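PDB 1Z05: transcriptional regulator, ROK family from Vibrio cholerae O1 biovar eltor, which probably binds DNA as a sugar-responsive transcriptional regulator of the ROK family, a homologue of Escherichia coli Mlc. Local coordinates for residues Val238-His243 against Ile361-Val366. Sequence-based numbering, arbitrary orientation.
With SO4 (sulfate ion), chain C.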
loop_
_atom_site.group_PDB
_atom_site.type_symbol
_atom_site.label_atom_id
_atom_site.label_comp_id
_atom_site.label_asym_id
_atom_site.label_seq_id
_atom_site.Cartn_x
_atom_site.Cartn_y
_atom_site.Cartn_z
ATOM N N VAL A 238 -3.082 0.372 -11.766
ATOM C CA VAL A 238 -2.962 -1.062 -11.595
ATOM C C VAL A 238 -2.591 -1.674 -12.939
ATOM O O VAL A 238 -3.219 -1.379 -13.956
ATOM C CB VAL A 238 -4.269 -1.693 -11.057
ATOM C CG1 VAL A 238 -4.086 -3.201 -10.836
ATOM C CG2 VAL A 238 -4.687 -1.031 -9.740
ATOM N N LEU A 239 -1.546 -2.495 -12.931
ATOM C CA LEU A 239 -1.179 -3.306 -14.084
ATOM C C LEU A 239 -1.687 -4.720 -13.849
ATOM O O LEU A 239 -1.358 -5.343 -12.838
ATOM C CB LEU A 239 0.344 -3.304 -14.292
ATOM C CG LEU A 239 0.908 -4.336 -15.289
ATOM C CD1 LEU A 239 0.561 -3.992 -16.727
ATOM C CD2 LEU A 239 2.409 -4.475 -15.125
ATOM N N ILE A 240 -2.497 -5.223 -14.778
ATOM C CA ILE A 240 -2.961 -6.602 -14.705
ATOM C C ILE A 240 -2.158 -7.489 -15.644
ATOM O O ILE A 240 -2.195 -7.328 -16.875
ATOM C CB ILE A 240 -4.493 -6.753 -14.959
ATOM C CG1 ILE A 240 -5.294 -5.782 -14.068
ATOM C CG2 ILE A 240 -4.921 -8.221 -14.781
ATOM C CD1 ILE A 240 -5.239 -6.097 -12.561
ATOM N N SER A 241 -1.413 -8.407 -15.038
ATOM C CA SER A 241 -0.583 -9.347 -15.764
ATOM C C SER A 241 -1.337 -10.657 -15.936
ATOM O O SER A 241 -1.700 -11.307 -14.959
ATOM C CB SER A 241 0.749 -9.569 -15.041
ATOM O OG SER A 241 1.501 -10.610 -15.650
ATOM N N ILE A 242 -1.568 -11.019 -17.194
ATOM C CA ILE A 242 -2.260 -12.240 -17.557
ATOM C C ILE A 242 -1.279 -13.127 -18.324
ATOM O O ILE A 242 -0.914 -12.822 -19.465
ATOM C CB ILE A 242 -3.515 -11.935 -18.432
ATOM C CG1 ILE A 242 -4.380 -10.867 -17.760
ATOM C CG2 ILE A 242 -4.317 -13.217 -18.718
ATOM C CD1 ILE A 242 -5.083 -9.920 -18.740
ATOM N N HIS A 243 -0.848 -14.207 -17.677
ATOM C CA HIS A 243 0.104 -15.151 -18.258
ATOM C C HIS A 243 -0.163 -16.539 -17.653
ATOM O O HIS A 243 -1.314 -17.007 -17.691
ATOM C CB HIS A 243 1.543 -14.668 -18.027
ATOM C CG HIS A 243 2.563 -15.335 -18.901
ATOM N ND1 HIS A 243 2.236 -15.998 -20.066
ATOM C CD2 HIS A 243 3.911 -15.415 -18.791
ATOM C CE1 HIS A 243 3.335 -16.478 -20.622
ATOM N NE2 HIS A 243 4.366 -16.133 -19.871
ATOM N N ILE A 361 -6.054 1.643 -15.443
ATOM C CA ILE A 361 -5.875 0.195 -15.508
ATOM C C ILE A 361 -5.086 -0.154 -16.762
ATOM O O ILE A 361 -5.479 0.228 -17.866
ATOM C CB ILE A 361 -7.233 -0.582 -15.544
ATOM C CG1 ILE A 361 -8.151 -0.172 -14.385
ATOM C CG2 ILE A 361 -6.988 -2.107 -15.575
ATOM C CD1 ILE A 361 -7.575 -0.398 -12.998
ATOM N N LEU A 362 -3.983 -0.878 -16.588
ATOM C CA LEU A 362 -3.238 -1.404 -17.735
ATOM C C LEU A 362 -3.346 -2.918 -17.790
ATOM O O LEU A 362 -3.320 -3.591 -16.758
ATOM C CB LEU A 362 -1.755 -1.020 -17.692
ATOM C CG LEU A 362 -1.269 0.402 -17.413
ATOM C CD1 LEU A 362 0.209 0.511 -17.751
ATOM C CD2 LEU A 362 -2.039 1.426 -18.189
ATOM N N ILE A 363 -3.439 -3.434 -19.011
ATOM C CA ILE A 363 -3.500 -4.861 -19.268
ATOM C C ILE A 363 -2.220 -5.292 -19.992
ATOM O O ILE A 363 -1.830 -4.698 -20.992
ATOM C CB ILE A 363 -4.764 -5.215 -20.117
ATOM C CG1 ILE A 363 -6.047 -4.677 -19.440
ATOM C CG2 ILE A 363 -4.850 -6.713 -20.378
ATOM C CD1 ILE A 363 -6.410 -5.378 -18.104
ATOM N N GLY A 364 -1.564 -6.313 -19.468
ATOM C CA GLY A 364 -0.366 -6.845 -20.093
ATOM C C GLY A 364 -0.459 -8.338 -20.334
ATOM O O GLY A 364 -0.970 -9.087 -19.490
ATOM N N GLY A 365 0.060 -8.773 -21.476
ATOM C CA GLY A 365 0.089 -10.192 -21.821
ATOM C C GLY A 365 -0.236 -10.410 -23.283
ATOM O O GLY A 365 -0.702 -9.489 -23.960
ATOM N N VAL A 366 0.006 -11.628 -23.769
ATOM C CA VAL A 366 -0.234 -11.966 -25.173
ATOM C C VAL A 366 -1.707 -11.773 -25.555
ATOM O O VAL A 366 -2.032 -11.495 -26.714
ATOM C CB VAL A 366 0.276 -13.399 -25.551
ATOM C CG1 VAL A 366 1.776 -13.525 -25.300
ATOM C CG2 VAL A 366 -0.470 -14.475 -24.790
HETATM S S SO4 C . 8.465 -17.128 -19.013
HETATM O O1 SO4 C . 8.718 -16.097 -20.013
HETATM O O2 SO4 C . 7.117 -17.011 -18.480
HETATM O O3 SO4 C . 8.633 -18.417 -19.685
HETATM O O4 SO4 C . 9.411 -16.995 -17.911
HETATM O O HOH W 1 0.830 -13.475 -21.574
#
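Ile242 and Ile363 make the closest side-chain meeting between two neighbouring parallel strands, CD1 of Ile242 lying 3.6 Å from CG2 of Ile363. Their branches cross obliquely on the sheet face that also carries Val238, Ile240 and Ile361. There the CD1 tips of Ile363 and Ile361 each settle against the CB of the residue paired with them in register: Ile363 CD1 on Ile240 CB at 3.9 Å, Ile361 CD1 on Val238 CB at 4.0 Å. In Ile363 the CG1 arm stands anti to the carbonyl carbon (chi1 -54°), and rotation about CB-CG1 turns the methyl CD1 toward Ile240. Helix 332-356 covers this ridged surface through Val352, Ile349 and Leu345.

The other face has a different relief. Leu239 extends CD1 over CB of Leu362, 3.9 Å away, and onward to 4.2 Å from the backbone N of Gly364, where a side chain on that glycine would crowd it. Trp221 of helix 217-228 packs on Leu239 from this side.

Between the faces runs a regular parallel ladder. Leu362 N donates to Val238 O, Ile240 N to Leu362 O (2.7 Å), Gly364 N to Ile240 O, and Ile242 N to Gly364 O (3.1 Å), all nearly straight. Beyond the last rung Gly365 adopts a conformation (phi 140°, psi 168°) in which a CB would jam against the preceding carbonyl oxygen. A water there donates to Ile242 O and accepts from Val366 N.

Strand 237-242, the middle one of a 3-2-1-4-5 sheet, here lies beside strand 360-364; that order is characteristic of the actin-like ATPase fold to which ROK proteins belong. Packing is aliphatic on the isoleucine face and more mixed on the Leu239 face. With four buried backbone bonds satisfied between the strands, the chemistry is consistent with a stable junction in the sheet.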